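Local coordinates for pyocin-S2 (Pseudomonas aeruginosa, PDB 4QKO), which kills sensitive bacteria by breaking down their chromosomal DNA, through a C-terminal HNH nuclease domain held here in complex with its immunity protein, at residues P3-G14 and I106-G116; R95-V104 and G116-I127. All blocks are in the same frame, centred on the assembly; numbering follows the deposited sequence.

Interaction 1: residues P3-G14 and I106-G116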
# COMPACT_ATOMS: atom_id res chain seq x y z
N PRO B 3 -20.83 9.58 -2.46
CA PRO B 3 -20.83 11.00 -2.84
C PRO B 3 -19.54 11.49 -3.52
O PRO B 3 -19.55 12.53 -4.20
CB PRO B 3 -21.01 11.73 -1.50
CG PRO B 3 -21.70 10.75 -0.64
CD PRO B 3 -21.13 9.42 -1.02
N ARG B 4 -18.45 10.77 -3.33
CA ARG B 4 -17.15 11.20 -3.83
C ARG B 4 -16.95 10.64 -5.23
O ARG B 4 -16.01 11.03 -5.94
CB ARG B 4 -16.03 10.69 -2.89
CG ARG B 4 -15.53 9.30 -3.28
CD ARG B 4 -15.57 8.31 -2.15
NE ARG B 4 -14.40 8.38 -1.33
CZ ARG B 4 -13.51 7.40 -1.17
NH1 ARG B 4 -13.62 6.23 -1.80
NH2 ARG B 4 -12.48 7.60 -0.36
N ASP B 5 -17.83 9.72 -5.65
CA ASP B 5 -17.58 8.97 -6.84
C ASP B 5 -18.29 9.67 -7.99
O ASP B 5 -19.23 9.18 -8.52
CB ASP B 5 -18.01 7.54 -6.64
CG ASP B 5 -17.35 6.58 -7.61
OD1 ASP B 5 -16.43 6.97 -8.39
OD2 ASP B 5 -17.75 5.38 -7.55
N VAL B 6 -17.75 10.82 -8.38
CA VAL B 6 -18.39 11.84 -9.17
C VAL B 6 -17.33 12.50 -10.06
O VAL B 6 -16.15 12.48 -9.75
CB VAL B 6 -19.06 12.85 -8.20
CG1 VAL B 6 -18.66 14.30 -8.44
CG2 VAL B 6 -20.56 12.68 -8.20
N PRO B 7 -17.74 13.09 -11.18
CA PRO B 7 -16.77 13.84 -11.99
C PRO B 7 -16.35 15.17 -11.40
O PRO B 7 -17.16 15.87 -10.71
CB PRO B 7 -17.54 14.11 -13.30
CG PRO B 7 -18.99 14.11 -12.89
CD PRO B 7 -19.07 13.03 -11.83
N GLY B 8 -15.12 15.56 -11.69
CA GLY B 8 -14.59 16.79 -11.11
C GLY B 8 -13.18 17.07 -11.56
O GLY B 8 -12.59 16.31 -12.32
N ALA B 9 -12.69 18.19 -11.10
CA ALA B 9 -11.38 18.63 -11.40
C ALA B 9 -10.68 18.85 -10.06
O ALA B 9 -11.27 19.39 -9.10
CB ALA B 9 -11.41 19.92 -12.20
N ALA B 10 -9.41 18.50 -10.04
CA ALA B 10 -8.62 18.76 -8.87
C ALA B 10 -8.37 20.25 -8.69
O ALA B 10 -8.04 20.98 -9.65
CB ALA B 10 -7.29 18.03 -8.97
N THR B 11 -8.53 20.72 -7.50
CA THR B 11 -8.16 22.09 -7.22
C THR B 11 -7.57 22.19 -5.86
O THR B 11 -7.57 21.23 -5.06
CB THR B 11 -9.37 23.00 -7.35
OG1 THR B 11 -8.96 24.36 -7.28
CG2 THR B 11 -10.38 22.72 -6.28
N GLY B 12 -7.05 23.35 -5.57
CA GLY B 12 -6.60 23.61 -4.24
C GLY B 12 -5.17 23.33 -3.99
O GLY B 12 -4.37 22.95 -4.87
N LYS B 13 -4.82 23.56 -2.74
CA LYS B 13 -3.44 23.62 -2.36
C LYS B 13 -3.21 22.49 -1.38
O LYS B 13 -4.09 22.21 -0.52
CB LYS B 13 -3.13 24.97 -1.75
CG LYS B 13 -3.00 25.99 -2.86
CD LYS B 13 -3.20 27.42 -2.46
CE LYS B 13 -2.67 28.32 -3.58
NZ LYS B 13 -2.05 29.56 -3.03
N GLY B 14 -2.06 21.84 -1.51
CA GLY B 14 -1.65 20.86 -0.50
C GLY B 14 -0.82 21.56 0.56
O GLY B 14 -0.96 22.75 0.76
N ILE B 106 -18.84 15.72 1.80
CA ILE B 106 -19.35 16.30 0.57
C ILE B 106 -20.81 16.75 0.77
O ILE B 106 -21.21 17.81 0.32
CB ILE B 106 -19.20 15.29 -0.56
CG1 ILE B 106 -17.71 15.07 -0.80
CG2 ILE B 106 -19.88 15.72 -1.85
CD1 ILE B 106 -17.40 13.65 -1.15
N ALA B 107 -21.61 15.95 1.49
CA ALA B 107 -22.97 16.37 1.90
C ALA B 107 -23.00 17.63 2.76
O ALA B 107 -24.03 18.29 2.79
CB ALA B 107 -23.66 15.21 2.61
N ASP B 108 -21.92 17.99 3.46
CA ASP B 108 -21.81 19.25 4.23
C ASP B 108 -21.12 20.37 3.50
O ASP B 108 -20.75 21.36 4.14
CB ASP B 108 -21.05 19.07 5.55
CG ASP B 108 -21.71 18.07 6.49
OD1 ASP B 108 -22.94 17.92 6.42
OD2 ASP B 108 -20.97 17.45 7.29
N GLY B 109 -20.91 20.24 2.19
CA GLY B 109 -20.31 21.33 1.41
C GLY B 109 -18.91 21.04 0.94
O GLY B 109 -18.32 21.86 0.29
N GLY B 110 -18.33 19.90 1.32
CA GLY B 110 -16.92 19.68 1.07
C GLY B 110 -16.63 19.46 -0.40
O GLY B 110 -17.47 18.92 -1.15
N GLY B 111 -15.40 19.78 -0.79
CA GLY B 111 -14.98 19.60 -2.19
C GLY B 111 -14.52 18.18 -2.39
O GLY B 111 -13.78 17.62 -1.57
N VAL B 112 -14.97 17.58 -3.46
CA VAL B 112 -14.63 16.18 -3.76
C VAL B 112 -13.13 16.04 -4.11
O VAL B 112 -12.46 15.14 -3.56
CB VAL B 112 -15.43 15.58 -4.92
CG1 VAL B 112 -14.98 14.13 -5.21
CG2 VAL B 112 -16.93 15.64 -4.61
N TYR B 113 -12.64 16.87 -5.03
CA TYR B 113 -11.22 16.86 -5.44
C TYR B 113 -10.47 18.15 -5.08
O TYR B 113 -9.53 18.52 -5.73
CB TYR B 113 -11.14 16.60 -6.95
CG TYR B 113 -11.84 15.34 -7.42
CD1 TYR B 113 -11.34 14.07 -7.13
CD2 TYR B 113 -13.04 15.40 -8.07
CE1 TYR B 113 -11.99 12.93 -7.52
CE2 TYR B 113 -13.71 14.27 -8.47
CZ TYR B 113 -13.20 13.02 -8.19
OH TYR B 113 -13.84 11.87 -8.64
N ASN B 114 -10.92 18.82 -4.03
CA ASN B 114 -10.22 19.96 -3.45
C ASN B 114 -9.14 19.39 -2.60
O ASN B 114 -9.41 18.70 -1.65
CB ASN B 114 -11.21 20.76 -2.55
CG ASN B 114 -10.56 21.93 -1.81
OD1 ASN B 114 -9.37 22.08 -1.80
ND2 ASN B 114 -11.40 22.82 -1.27
N MET B 115 -7.90 19.68 -2.91
CA MET B 115 -6.76 19.10 -2.12
C MET B 115 -6.70 19.52 -0.71
O MET B 115 -6.15 18.81 0.09
CB MET B 115 -5.42 19.42 -2.76
CG MET B 115 -5.31 18.94 -4.19
SD MET B 115 -5.36 17.15 -4.44
CE MET B 115 -6.20 16.91 -5.96
N GLY B 116 -7.23 20.68 -0.38
CA GLY B 116 -7.36 21.10 1.03
C GLY B 116 -8.42 20.30 1.82
O GLY B 116 -8.48 20.45 3.05
O HOH W 1 -13.40 19.09 -6.43
O HOH W 2 -7.58 24.13 -0.96
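Tyr113, in the long loop between the two strands of the HNH (His-Me finger) motif of this nuclease domain, lies against residues 6-10 of the N-terminal segment. The tight part of the contact is centred on this residue. With CG beside its own backbone N (chi1 -56°), the ring reaches past Gly8 toward Val6, and CD2 packs directly on the CA of Gly8, whose lack of a side chain lets the ring lie close to the strand backbone. The phenol suits the place because its OH donates to Val6 O at 2.6 Å, with that oxygen in the ring plane, while Val112 CG1 sits 3.5 Å above the ring centre. Phe46 and Phe52 also meet this ring. A single bridge of backbones follows at Thr11 and Asn114: Thr11 N donates to Tyr113 O (3.0 Å) and Met115 N to Thr11 O (2.7 Å). The bent side chain of Met115 then runs inward toward helix 35-41.

The outer side is looser. Pro3 CB lies 4.1 Å from Ile106 CB, although Ile106 CD1 fits closely on Arg4 CA (3.6 Å), and a water accepts from Tyr113 N and donates weakly to Ala9 O. Near Lys13, Asn114 forms an Asx turn, its OD1 accepting from Gly116 N at 2.9 Å, from above the carbonyl plane.

Interaction 2: residues R95-V104 and G116-I127; sequences RIKIEIHHKV and GNLVAVTPKRHI. With MG (magnesium ion), chain O.
Strands 99-102 and 118-121 run antiparallel, 4.7 Å apart at closest approach with their directions at 142°, and Glu99-Val121 and His101-Val119 are hydrogen-bonded pairs. Beyond them Asn117 extends the ladder with its side chain: OD1 accepts from Val104 N (2.7 Å) and ND2 donates to Val104 O (3.1 Å), both on in-plane lone pairs, so an amide does here what a backbone peptide group would. On the face of Ile100 and Leu118, Leu118 CD2 makes a CH-pi contact over the His102 ring, 3.7 Å from its centroid. This hairpin and helix 123-130 form the beta-beta-alpha-metal motif of HNH nucleases. On the other face His101 ND1 binds magnesium at 2.2 Å, and Val119 CG2 meets the edge of the same imidazole. His126, its CG anti to the backbone N (chi1 -173°), swings from the helix to present NE2 to the ion at a longer 2.7 Å, with the metal in its ring plane. Pro123 starts that helix; Thr122 OG1 caps it, accepting from Arg125 N, and also bonds Glu90. Arg95 grips Glu99 side-on, NE to OE2 and NH2 to OE1, each on a syn lone pair; the paired bonds fix the guanidinium's rotation, and NH2 lies 3.3 Å from His126 ND1.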
# COMPACT_ATOMS: atom_id res chain seq x y z
N ARG B 95 -8.90 -4.19 5.73
CA ARG B 95 -8.35 -2.97 5.15
C ARG B 95 -6.85 -2.80 5.44
O ARG B 95 -6.50 -2.68 6.61
CB ARG B 95 -9.14 -1.77 5.67
CG ARG B 95 -10.59 -1.85 5.19
CD ARG B 95 -11.56 -1.14 6.15
NE ARG B 95 -11.36 0.29 6.15
CZ ARG B 95 -11.92 1.12 7.01
NH1 ARG B 95 -12.75 0.67 7.96
NH2 ARG B 95 -11.68 2.41 6.91
N ILE B 96 -6.02 -2.95 4.39
CA ILE B 96 -4.62 -3.05 4.52
C ILE B 96 -3.84 -1.98 3.70
O ILE B 96 -2.66 -2.02 3.68
CB ILE B 96 -4.11 -4.53 4.25
CG1 ILE B 96 -4.39 -4.97 2.82
CG2 ILE B 96 -4.86 -5.49 5.19
CD1 ILE B 96 -3.73 -6.29 2.47
N LYS B 97 -4.54 -1.01 3.12
CA LYS B 97 -3.94 0.04 2.29
C LYS B 97 -4.29 1.43 2.81
O LYS B 97 -5.29 1.61 3.53
CB LYS B 97 -4.39 -0.12 0.84
CG LYS B 97 -3.55 -1.17 0.20
CD LYS B 97 -4.11 -1.57 -1.10
CE LYS B 97 -3.08 -2.37 -1.88
NZ LYS B 97 -2.94 -1.74 -3.21
N ILE B 98 -3.42 2.38 2.53
CA ILE B 98 -3.68 3.77 2.78
C ILE B 98 -4.99 4.18 2.07
O ILE B 98 -5.26 3.84 0.85
CB ILE B 98 -2.55 4.67 2.29
CG1 ILE B 98 -1.23 4.56 3.12
CG2 ILE B 98 -2.96 6.11 2.28
CD1 ILE B 98 -1.29 5.13 4.54
N GLU B 99 -5.80 4.93 2.80
CA GLU B 99 -7.08 5.45 2.30
C GLU B 99 -7.08 6.97 2.27
O GLU B 99 -6.51 7.61 3.10
CB GLU B 99 -8.27 4.94 3.15
CG GLU B 99 -8.37 3.40 3.15
CD GLU B 99 -9.32 2.80 4.22
OE1 GLU B 99 -9.92 3.57 5.00
OE2 GLU B 99 -9.45 1.55 4.30
N ILE B 100 -7.79 7.54 1.30
CA ILE B 100 -7.99 8.99 1.21
C ILE B 100 -9.40 9.34 1.65
O ILE B 100 -10.36 8.79 1.07
CB ILE B 100 -7.73 9.43 -0.24
CG1 ILE B 100 -6.25 9.24 -0.53
CG2 ILE B 100 -8.06 10.90 -0.47
CD1 ILE B 100 -5.85 9.43 -1.96
N HIS B 101 -9.49 10.18 2.70
CA HIS B 101 -10.74 10.59 3.44
C HIS B 101 -10.94 12.08 3.16
O HIS B 101 -9.96 12.82 2.97
CB HIS B 101 -10.52 10.28 4.96
CG HIS B 101 -11.22 11.17 6.00
ND1 HIS B 101 -12.36 10.79 6.70
CD2 HIS B 101 -10.81 12.33 6.60
CE1 HIS B 101 -12.68 11.72 7.59
NE2 HIS B 101 -11.75 12.66 7.55
N HIS B 102 -12.20 12.51 3.17
CA HIS B 102 -12.54 13.91 3.06
C HIS B 102 -12.67 14.51 4.44
O HIS B 102 -13.38 13.99 5.30
CB HIS B 102 -13.85 14.03 2.31
CG HIS B 102 -13.71 13.76 0.85
ND1 HIS B 102 -13.71 12.48 0.33
CD2 HIS B 102 -13.43 14.58 -0.19
CE1 HIS B 102 -13.51 12.53 -0.98
NE2 HIS B 102 -13.34 13.80 -1.32
N LYS B 103 -12.03 15.62 4.70
CA LYS B 103 -12.16 16.27 6.01
C LYS B 103 -13.55 16.84 6.26
O LYS B 103 -14.11 16.64 7.33
CB LYS B 103 -11.13 17.36 6.18
CG LYS B 103 -9.74 16.91 5.85
CD LYS B 103 -8.71 17.68 6.64
CE LYS B 103 -8.40 19.00 6.00
NZ LYS B 103 -7.99 19.95 7.07
N VAL B 104 -14.08 17.53 5.27
CA VAL B 104 -15.48 18.02 5.27
C VAL B 104 -16.35 17.16 4.36
O VAL B 104 -16.05 16.97 3.18
CB VAL B 104 -15.55 19.50 4.83
CG1 VAL B 104 -16.99 20.03 4.84
CG2 VAL B 104 -14.67 20.36 5.73
N GLY B 116 -7.23 20.68 -0.38
CA GLY B 116 -7.36 21.10 1.03
C GLY B 116 -8.42 20.30 1.82
O GLY B 116 -8.48 20.45 3.05
N ASN B 117 -9.22 19.46 1.16
CA ASN B 117 -10.22 18.69 1.83
C ASN B 117 -9.78 17.23 2.02
O ASN B 117 -10.57 16.46 2.46
CB ASN B 117 -11.52 18.60 1.01
CG ASN B 117 -12.76 18.26 1.87
OD1 ASN B 117 -12.75 18.45 3.08
ND2 ASN B 117 -13.79 17.73 1.25
N LEU B 118 -8.63 16.86 1.46
CA LEU B 118 -8.20 15.46 1.51
C LEU B 118 -7.10 15.18 2.51
O LEU B 118 -6.20 15.97 2.71
CB LEU B 118 -7.75 15.07 0.15
CG LEU B 118 -8.77 15.29 -0.94
CD1 LEU B 118 -8.14 14.83 -2.20
CD2 LEU B 118 -10.04 14.55 -0.68
N VAL B 119 -7.21 14.04 3.15
CA VAL B 119 -6.11 13.46 3.95
C VAL B 119 -5.86 11.97 3.62
O VAL B 119 -6.76 11.24 3.25
CB VAL B 119 -6.35 13.58 5.47
CG1 VAL B 119 -6.07 14.98 5.98
CG2 VAL B 119 -7.75 13.20 5.83
N ALA B 120 -4.62 11.50 3.83
CA ALA B 120 -4.28 10.11 3.67
C ALA B 120 -4.25 9.61 5.10
O ALA B 120 -3.54 10.20 5.93
CB ALA B 120 -2.93 9.91 3.01
N VAL B 121 -5.00 8.53 5.32
CA VAL B 121 -5.06 7.87 6.64
C VAL B 121 -4.86 6.38 6.57
O VAL B 121 -5.25 5.73 5.61
CB VAL B 121 -6.39 8.11 7.34
CG1 VAL B 121 -6.38 9.54 7.87
CG2 VAL B 121 -7.55 7.95 6.40
N THR B 122 -4.34 5.82 7.65
CA THR B 122 -4.35 4.37 7.74
C THR B 122 -5.74 3.91 8.13
O THR B 122 -6.50 4.68 8.73
CB THR B 122 -3.38 3.85 8.79
OG1 THR B 122 -3.85 4.22 10.10
CG2 THR B 122 -2.01 4.38 8.58
N PRO B 123 -6.07 2.63 7.85
CA PRO B 123 -7.33 2.02 8.31
C PRO B 123 -7.52 2.10 9.84
O PRO B 123 -8.61 2.50 10.34
CB PRO B 123 -7.20 0.57 7.81
CG PRO B 123 -6.45 0.79 6.52
CD PRO B 123 -5.35 1.73 6.92
N LYS B 124 -6.49 1.81 10.59
CA LYS B 124 -6.66 1.80 12.02
C LYS B 124 -7.03 3.21 12.46
O LYS B 124 -7.91 3.40 13.30
CB LYS B 124 -5.43 1.31 12.74
CG LYS B 124 -5.29 1.74 14.21
CD LYS B 124 -3.94 1.22 14.77
CE LYS B 124 -3.62 1.64 16.22
NZ LYS B 124 -3.67 3.14 16.48
N ARG B 125 -6.38 4.22 11.89
CA ARG B 125 -6.64 5.57 12.36
C ARG B 125 -8.04 6.01 11.90
O ARG B 125 -8.79 6.64 12.70
CB ARG B 125 -5.53 6.54 11.94
CG ARG B 125 -5.66 7.96 12.43
CD ARG B 125 -5.66 8.10 13.96
NE ARG B 125 -6.10 9.44 14.32
CZ ARG B 125 -6.62 9.79 15.49
NH1 ARG B 125 -6.77 8.92 16.49
NH2 ARG B 125 -6.99 11.05 15.68
N HIS B 126 -8.45 5.65 10.70
CA HIS B 126 -9.79 6.00 10.27
C HIS B 126 -10.88 5.45 11.18
O HIS B 126 -11.81 6.15 11.58
CB HIS B 126 -10.05 5.50 8.84
CG HIS B 126 -11.36 5.96 8.26
ND1 HIS B 126 -12.53 5.23 8.38
CD2 HIS B 126 -11.66 7.08 7.55
CE1 HIS B 126 -13.49 5.87 7.73
NE2 HIS B 126 -13.00 7.00 7.24
N ILE B 127 -10.77 4.20 11.51
CA ILE B 127 -11.74 3.56 12.37
C ILE B 127 -11.78 4.18 13.76
O ILE B 127 -12.85 4.13 14.40
CB ILE B 127 -11.44 2.07 12.48
CG1 ILE B 127 -11.84 1.37 11.19
CG2 ILE B 127 -12.13 1.43 13.68
CD1 ILE B 127 -11.18 0.02 11.05
MG MG O . -13.32 9.13 5.64
O HOH W 3 -14.07 10.02 3.87

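The centres of the two interactions lie 14 Å apart, and their segments alternate along the chain: 3-14, 95-104, 106-116, 116-127. The loop of interaction 1 is thus the connection between the two paired strands of interaction 2, and Gly116 belongs to both. The contacts also touch directly. Val112 O and Gly111 O probably accept hydrogen bonds from His102 NE2 and Asn117 ND2, tying the loop back onto the hairpin. The N-terminal segment, packed on that loop, brings the side chain of Arg4 to about 6 Å from the magnesium ion (nearest atoms). Interaction 2 holds the two histidines seen at the magnesium, His101 and His126, while interaction 1 joins the chain's beginning to the loop beside them.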